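Local structure of Apc35852 (Geobacillus stearothermophilus, 1U9C) at residues Leu26-Phe31 with Val55-Arg60; Glu30-Tyr35 with Pro67-Ala72. The protein is of unknown function but belongs to the DJ-1/PfpI family, whose members include chaperones and cysteine proteases. All coordinates share one frame; numbering follows the deposited sequence.

Interaction 1 (Leu26-Phe31 with Val55-Arg60); sequences LWLEEF and VPLDPR
Trp27 carries CG anti to its backbone N (chi1 -164°). Asp58 does the same (chi1 -172°), and its carboxylate group meets the six-membered part of the indole. Asp58 CG lies 4.0 Å from Trp27 CE3, with the ring and carboxylate planes 49° apart. On the same six-membered ring, Trp27 CH2 touches Arg60 CB at 3.7 Å. The bent Arg60 chain then carries the guanidinium off from Trp27. Asp58 is held in turn by its own segment: OD1 accepts from Arg60 N (2.8 Å) through its anti lone pair. This is an Asx turn, and it fixes the carboxylate beside the indole. OD2 is hydrogen-bonded to Thr24 OG1, so both oxygens have partners.

The backbones are joined through Leu26, which binds on each side of Leu57. Leu26 N donates to Pro56 O at 2.9 Å. Asp58 N donates to Leu26 O at 2.8 Å. The pattern is a single parallel beta bridge between two loops, one leading into helix 28-40 and the other following strand 44-49. Leu57 CA also approaches Leu26 O as a CA-H...O contact. Ser61 OG hydrogen-bonds Leu28 N and Asp58 O. Glu30 of helix 28-40 lies close to position 129, a cysteine modified here to 3-sulfinoalanine; in DJ-1 relatives a glutamate likewise sits beside the reactive cysteine.

Beside the bridge the contact is apolar. Leu26 and Leu57 run alongside each other, their CD2 atoms 3.8 Å apart. Leu26 CD2 also packs on Val55 CG1 at 3.9 Å. Leu28 CD2 reaches Leu57 CD1 more loosely, at 4.2 Å. Val12 of strand 7-12 touches both Leu26 and Val55.

Interaction 2 (Glu30-Tyr35 with Pro67-Ala72); sequences EFAVPY and PSWAEA
Trp69 offers one indole face to Ala32. The Ala32 CB methyl stands 3.7 Å from the centroid of the Trp69 five-membered ring and 16° off its normal, a CH-pi contact. Its nearest atoms there include Trp69 CD2, at 3.6 Å. Val33 comes in obliquely, with CG2 3.9 Å from Trp69 CZ2. Phe31 is met at its edge: Ala72 O lies near the ring plane, 3.5 Å from Phe31 CE2. One face of the Phe31 ring carries Tyr35 CB, offset toward the rim. The Tyr35 ring meets Ala72 obliquely, with CD2 3.6 Å from Ala72 CB.

Ala72 is thus enclosed on the side of helix 28-40. Its CB touches Phe31 CE2, Ala32 CB and Tyr35 CD2. The CB atoms of Ala32 and Ala72 are 3.9 Å apart. With small residues at both positions, the backbones come close, the CA atoms of this pair 5.3 Å apart. Tyr35 has CG anti to its backbone N (chi1 179°), and its ring atoms CD2 and CE2 lie against Ala72. The ring runs on past the backbone of Glu71, at the exposed margin.

The two segments make no hydrogen bonds with each other. Packing and the CH-pi contact carry the join. Trp69 is at the N-cap position of helix 70-75, and its indole packs on helix 28-40. The latter is kinked at Pro34, whose N has no bond to the preceding turn.

In this alpha/beta fold of the DJ-1/PfpI family, helix 28-40 packs on the mixed, mostly parallel central sheet, with helix 70-75 on its outer side. Phe31 and Tyr35 also touch Met10 of strand 7-12 and Val47 of strand 44-49. On another side, Val33 and Pro34 pack on helix 209-221.

Overall arrangement
Both contacts use helix 28-40, their segments overlap at Glu30 and Phe31, and their centres are about 11 Å apart. Interaction 1 binds the approach to the helix and its first residues. It is partly buried and mixes backbone hydrogen bonds and an Asx turn with leucine packing. Interaction 2 lies one turn further on. It is more buried and joins helix 28-40 to the start of helix 70-75 mainly by apolar and CH-pi packing. The chain after strand 44-49 supplies the second partner in both, first as a loop and then as helix 70-75. Trp69 links the two sites, since its six-membered ring also packs against Leu28 CD2 and Glu29 CB.

Interaction 1 (Leu26-Phe31 with Val55-Arg60)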
loop_
_atom_site.group_PDB
_atom_site.type_symbol
_atom_site.label_atom_id
_atom_site.label_comp_id
_atom_site.label_asym_id
_atom_site.label_seq_id
_atom_site.Cartn_x
_atom_site.Cartn_y
_atom_site.Cartn_z
ATOM N N LEU A 26 7.544 -2.856 -7.380
ATOM C CA LEU A 26 6.211 -3.227 -6.895
ATOM C C LEU A 26 6.090 -4.718 -6.811
ATOM O O LEU A 26 6.546 -5.461 -7.694
ATOM C CB LEU A 26 5.189 -2.719 -7.912
ATOM C CG LEU A 26 3.785 -3.308 -7.801
ATOM C CD1 LEU A 26 3.060 -2.951 -6.541
ATOM C CD2 LEU A 26 2.996 -2.850 -9.036
ATOM N N TRP A 27 5.500 -5.218 -5.721
ATOM C CA TRP A 27 5.164 -6.620 -5.630
ATOM C C TRP A 27 3.848 -6.843 -6.386
ATOM O O TRP A 27 2.793 -6.449 -5.901
ATOM C CB TRP A 27 4.993 -7.098 -4.172
ATOM C CG TRP A 27 5.039 -8.555 -4.072
ATOM C CD1 TRP A 27 3.988 -9.432 -4.220
ATOM C CD2 TRP A 27 6.208 -9.352 -3.935
ATOM N NE1 TRP A 27 4.450 -10.734 -4.141
ATOM C CE2 TRP A 27 5.805 -10.691 -3.981
ATOM C CE3 TRP A 27 7.564 -9.051 -3.769
ATOM C CZ2 TRP A 27 6.711 -11.726 -3.866
ATOM C CZ3 TRP A 27 8.459 -10.096 -3.660
ATOM C CH2 TRP A 27 8.040 -11.377 -3.707
ATOM N N LEU A 28 3.939 -7.433 -7.554
ATOM C CA LEU A 28 2.836 -7.458 -8.509
ATOM C C LEU A 28 1.494 -7.857 -7.915
ATOM O O LEU A 28 0.482 -7.145 -8.100
ATOM C CB LEU A 28 3.218 -8.296 -9.730
ATOM C CG LEU A 28 2.104 -8.406 -10.758
ATOM C CD1 LEU A 28 1.625 -7.071 -11.333
ATOM C CD2 LEU A 28 2.614 -9.332 -11.864
ATOM N N GLU A 29 1.425 -8.949 -7.174
ATOM C CA GLU A 29 0.151 -9.450 -6.707
ATOM C C GLU A 29 -0.561 -8.424 -5.851
ATOM O O GLU A 29 -1.800 -8.416 -5.765
ATOM C CB GLU A 29 0.357 -10.775 -5.895
ATOM C CG GLU A 29 -0.889 -11.311 -5.203
ATOM C CD GLU A 29 -0.690 -12.565 -4.406
ATOM O OE1 GLU A 29 0.461 -12.975 -4.126
ATOM O OE2 GLU A 29 -1.763 -13.103 -4.028
ATOM N N GLU A 30 0.194 -7.666 -5.085
ATOM C CA GLU A 30 -0.374 -6.700 -4.156
ATOM C C GLU A 30 -1.119 -5.564 -4.824
ATOM O O GLU A 30 -1.936 -4.909 -4.186
ATOM C CB GLU A 30 0.693 -6.188 -3.214
ATOM C CG GLU A 30 1.210 -7.285 -2.270
ATOM C CD GLU A 30 2.390 -6.916 -1.481
ATOM O OE1 GLU A 30 2.793 -5.794 -1.439
ATOM O OE2 GLU A 30 2.943 -7.910 -0.882
ATOM N N PHE A 31 -0.790 -5.306 -6.073
ATOM C CA PHE A 31 -1.565 -4.431 -6.958
ATOM C C PHE A 31 -2.646 -5.219 -7.703
ATOM O O PHE A 31 -3.804 -4.820 -7.712
ATOM C CB PHE A 31 -0.656 -3.742 -7.978
ATOM C CG PHE A 31 -1.405 -2.932 -8.967
ATOM C CD1 PHE A 31 -1.908 -1.688 -8.642
ATOM C CD2 PHE A 31 -1.722 -3.436 -10.229
ATOM C CE1 PHE A 31 -2.657 -0.967 -9.557
ATOM C CE2 PHE A 31 -2.439 -2.720 -11.128
ATOM C CZ PHE A 31 -2.915 -1.497 -10.799
ATOM N N VAL A 55 5.716 1.050 -14.314
ATOM C CA VAL A 55 6.119 0.687 -12.980
ATOM C C VAL A 55 7.012 -0.531 -13.009
ATOM O O VAL A 55 6.673 -1.560 -13.615
ATOM C CB VAL A 55 4.882 0.442 -12.194
ATOM C CG1 VAL A 55 5.164 -0.232 -10.895
ATOM C CG2 VAL A 55 4.155 1.751 -11.962
ATOM N N PRO A 56 8.147 -0.521 -12.337
ATOM C CA PRO A 56 9.015 -1.693 -12.272
ATOM C C PRO A 56 8.474 -2.700 -11.273
ATOM O O PRO A 56 7.952 -2.329 -10.220
ATOM C CB PRO A 56 10.342 -1.109 -11.742
ATOM C CG PRO A 56 9.900 0.028 -10.857
ATOM C CD PRO A 56 8.668 0.625 -11.561
ATOM N N LEU A 57 8.603 -3.979 -11.596
ATOM C CA LEU A 57 8.111 -5.011 -10.732
ATOM C C LEU A 57 9.288 -5.675 -10.010
ATOM O O LEU A 57 10.336 -5.919 -10.622
ATOM C CB LEU A 57 7.363 -6.063 -11.573
ATOM C CG LEU A 57 6.187 -5.471 -12.387
ATOM C CD1 LEU A 57 5.449 -6.561 -13.243
ATOM C CD2 LEU A 57 5.215 -4.737 -11.423
ATOM N N ASP A 58 9.092 -6.000 -8.762
ATOM C CA ASP A 58 10.095 -6.765 -8.009
ATOM C C ASP A 58 10.266 -8.061 -8.750
ATOM O O ASP A 58 9.278 -8.761 -9.006
ATOM C CB ASP A 58 9.674 -7.001 -6.603
ATOM C CG ASP A 58 10.759 -7.618 -5.754
ATOM O OD1 ASP A 58 11.253 -8.701 -6.106
ATOM O OD2 ASP A 58 11.247 -6.988 -4.754
ATOM N N PRO A 59 11.484 -8.474 -9.091
ATOM C CA PRO A 59 11.670 -9.690 -9.849
ATOM C C PRO A 59 11.206 -10.929 -9.152
ATOM O O PRO A 59 10.847 -11.880 -9.839
ATOM C CB PRO A 59 13.174 -9.724 -10.094
ATOM C CG PRO A 59 13.754 -8.543 -9.532
ATOM C CD PRO A 59 12.751 -7.761 -8.870
ATOM N N ARG A 60 11.145 -10.957 -7.837
ATOM C CA ARG A 60 10.653 -12.152 -7.159
ATOM C C ARG A 60 9.125 -12.286 -7.250
ATOM O O ARG A 60 8.548 -13.272 -6.826
ATOM C CB ARG A 60 11.118 -12.160 -5.680
ATOM C CG ARG A 60 12.628 -12.348 -5.530
ATOM C CD ARG A 60 13.077 -13.767 -5.828
ATOM N NE ARG A 60 12.445 -14.812 -5.006
ATOM C CZ ARG A 60 12.827 -15.167 -3.774
ATOM N NH1 ARG A 60 13.883 -14.602 -3.185
ATOM N NH2 ARG A 60 12.162 -16.109 -3.134
#

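Interaction 2 (Glu30-Tyr35 with Pro67-Ala72)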
loop_
_atom_site.group_PDB
_atom_site.type_symbol
_atom_site.label_atom_id
_atom_site.label_comp_id
_atom_site.label_asym_id
_atom_site.label_seq_id
_atom_site.Cartn_x
_atom_site.Cartn_y
_atom_site.Cartn_z
ATOM N N GLU A 30 0.194 -7.666 -5.085
ATOM C CA GLU A 30 -0.374 -6.700 -4.156
ATOM C C GLU A 30 -1.119 -5.564 -4.824
ATOM O O GLU A 30 -1.936 -4.909 -4.186
ATOM C CB GLU A 30 0.693 -6.188 -3.214
ATOM C CG GLU A 30 1.210 -7.285 -2.270
ATOM C CD GLU A 30 2.390 -6.916 -1.481
ATOM O OE1 GLU A 30 2.793 -5.794 -1.439
ATOM O OE2 GLU A 30 2.943 -7.910 -0.882
ATOM N N PHE A 31 -0.790 -5.306 -6.073
ATOM C CA PHE A 31 -1.565 -4.431 -6.958
ATOM C C PHE A 31 -2.646 -5.219 -7.703
ATOM O O PHE A 31 -3.804 -4.820 -7.712
ATOM C CB PHE A 31 -0.656 -3.742 -7.978
ATOM C CG PHE A 31 -1.405 -2.932 -8.967
ATOM C CD1 PHE A 31 -1.908 -1.688 -8.642
ATOM C CD2 PHE A 31 -1.722 -3.436 -10.229
ATOM C CE1 PHE A 31 -2.657 -0.967 -9.557
ATOM C CE2 PHE A 31 -2.439 -2.720 -11.128
ATOM C CZ PHE A 31 -2.915 -1.497 -10.799
ATOM N N ALA A 32 -2.250 -6.313 -8.338
ATOM C CA ALA A 32 -3.136 -6.960 -9.300
ATOM C C ALA A 32 -4.375 -7.566 -8.635
ATOM O O ALA A 32 -5.487 -7.438 -9.150
ATOM C CB ALA A 32 -2.400 -8.043 -10.090
ATOM N N VAL A 33 -4.233 -8.243 -7.497
ATOM C CA VAL A 33 -5.387 -8.881 -6.891
ATOM C C VAL A 33 -6.389 -7.806 -6.399
ATOM O O VAL A 33 -7.579 -7.883 -6.695
ATOM C CB VAL A 33 -4.932 -9.847 -5.818
ATOM C CG1 VAL A 33 -6.033 -10.133 -4.805
ATOM C CG2 VAL A 33 -4.378 -11.131 -6.465
ATOM N N PRO A 34 -5.959 -6.791 -5.658
ATOM C CA PRO A 34 -6.870 -5.709 -5.310
ATOM C C PRO A 34 -7.493 -5.005 -6.514
ATOM O O PRO A 34 -8.694 -4.688 -6.479
ATOM C CB PRO A 34 -6.006 -4.797 -4.418
ATOM C CG PRO A 34 -5.038 -5.767 -3.810
ATOM C CD PRO A 34 -4.673 -6.653 -4.960
ATOM N N TYR A 35 -6.686 -4.710 -7.514
ATOM C CA TYR A 35 -7.201 -4.026 -8.716
ATOM C C TYR A 35 -8.369 -4.855 -9.297
ATOM O O TYR A 35 -9.433 -4.278 -9.580
ATOM C CB TYR A 35 -6.063 -3.904 -9.740
ATOM C CG TYR A 35 -6.450 -3.222 -11.058
ATOM C CD1 TYR A 35 -6.454 -1.880 -11.147
ATOM C CD2 TYR A 35 -6.783 -3.952 -12.169
ATOM C CE1 TYR A 35 -6.790 -1.245 -12.327
ATOM C CE2 TYR A 35 -7.107 -3.287 -13.372
ATOM C CZ TYR A 35 -7.075 -1.955 -13.400
ATOM O OH TYR A 35 -7.401 -1.298 -14.599
ATOM N N PRO A 67 -3.632 -15.621 -15.025
ATOM C CA PRO A 67 -4.261 -15.132 -16.248
ATOM C C PRO A 67 -5.258 -14.017 -16.066
ATOM O O PRO A 67 -5.344 -13.135 -16.896
ATOM C CB PRO A 67 -4.939 -16.360 -16.775
ATOM C CG PRO A 67 -4.095 -17.507 -16.233
ATOM C CD PRO A 67 -3.644 -17.090 -14.915
ATOM N N SER A 68 -5.871 -13.931 -14.908
ATOM C CA SER A 68 -6.817 -12.878 -14.623
ATOM C C SER A 68 -6.167 -11.516 -14.528
ATOM O O SER A 68 -6.875 -10.501 -14.535
ATOM C CB SER A 68 -7.607 -13.210 -13.347
ATOM O OG SER A 68 -6.736 -13.160 -12.241
ATOM N N TRP A 69 -4.860 -11.418 -14.315
ATOM C CA TRP A 69 -4.143 -10.153 -14.116
ATOM C C TRP A 69 -3.764 -9.348 -15.363
ATOM O O TRP A 69 -3.108 -8.307 -15.274
ATOM C CB TRP A 69 -2.839 -10.409 -13.328
ATOM C CG TRP A 69 -3.045 -11.067 -12.022
ATOM C CD1 TRP A 69 -4.202 -11.322 -11.380
ATOM C CD2 TRP A 69 -1.993 -11.469 -11.152
ATOM N NE1 TRP A 69 -3.952 -11.916 -10.157
ATOM C CE2 TRP A 69 -2.599 -12.021 -10.018
ATOM C CE3 TRP A 69 -0.597 -11.464 -11.246
ATOM C CZ2 TRP A 69 -1.826 -12.576 -8.963
ATOM C CZ3 TRP A 69 0.134 -11.975 -10.155
ATOM C CH2 TRP A 69 -0.502 -12.505 -9.084
ATOM N N ALA A 70 -4.219 -9.800 -16.523
ATOM C CA ALA A 70 -3.814 -9.179 -17.778
ATOM C C ALA A 70 -4.079 -7.653 -17.776
ATOM O O ALA A 70 -3.215 -6.865 -18.135
ATOM C CB ALA A 70 -4.544 -9.786 -18.934
ATOM N N GLU A 71 -5.280 -7.243 -17.397
ATOM C CA GLU A 71 -5.588 -5.828 -17.421
ATOM C C GLU A 71 -4.815 -5.040 -16.356
ATOM O O GLU A 71 -4.391 -3.900 -16.545
ATOM C CB GLU A 71 -7.089 -5.619 -17.235
ATOM C CG GLU A 71 -7.876 -6.030 -18.456
ATOM C CD GLU A 71 -9.308 -6.292 -18.080
ATOM O OE1 GLU A 71 -9.660 -7.421 -17.577
ATOM O OE2 GLU A 71 -10.064 -5.339 -18.277
ATOM N N ALA A 72 -4.611 -5.620 -15.182
ATOM C CA ALA A 72 -3.776 -4.986 -14.151
ATOM C C ALA A 72 -2.370 -4.764 -14.619
ATOM O O ALA A 72 -1.811 -3.676 -14.427
ATOM C CB ALA A 72 -3.797 -5.856 -12.938
#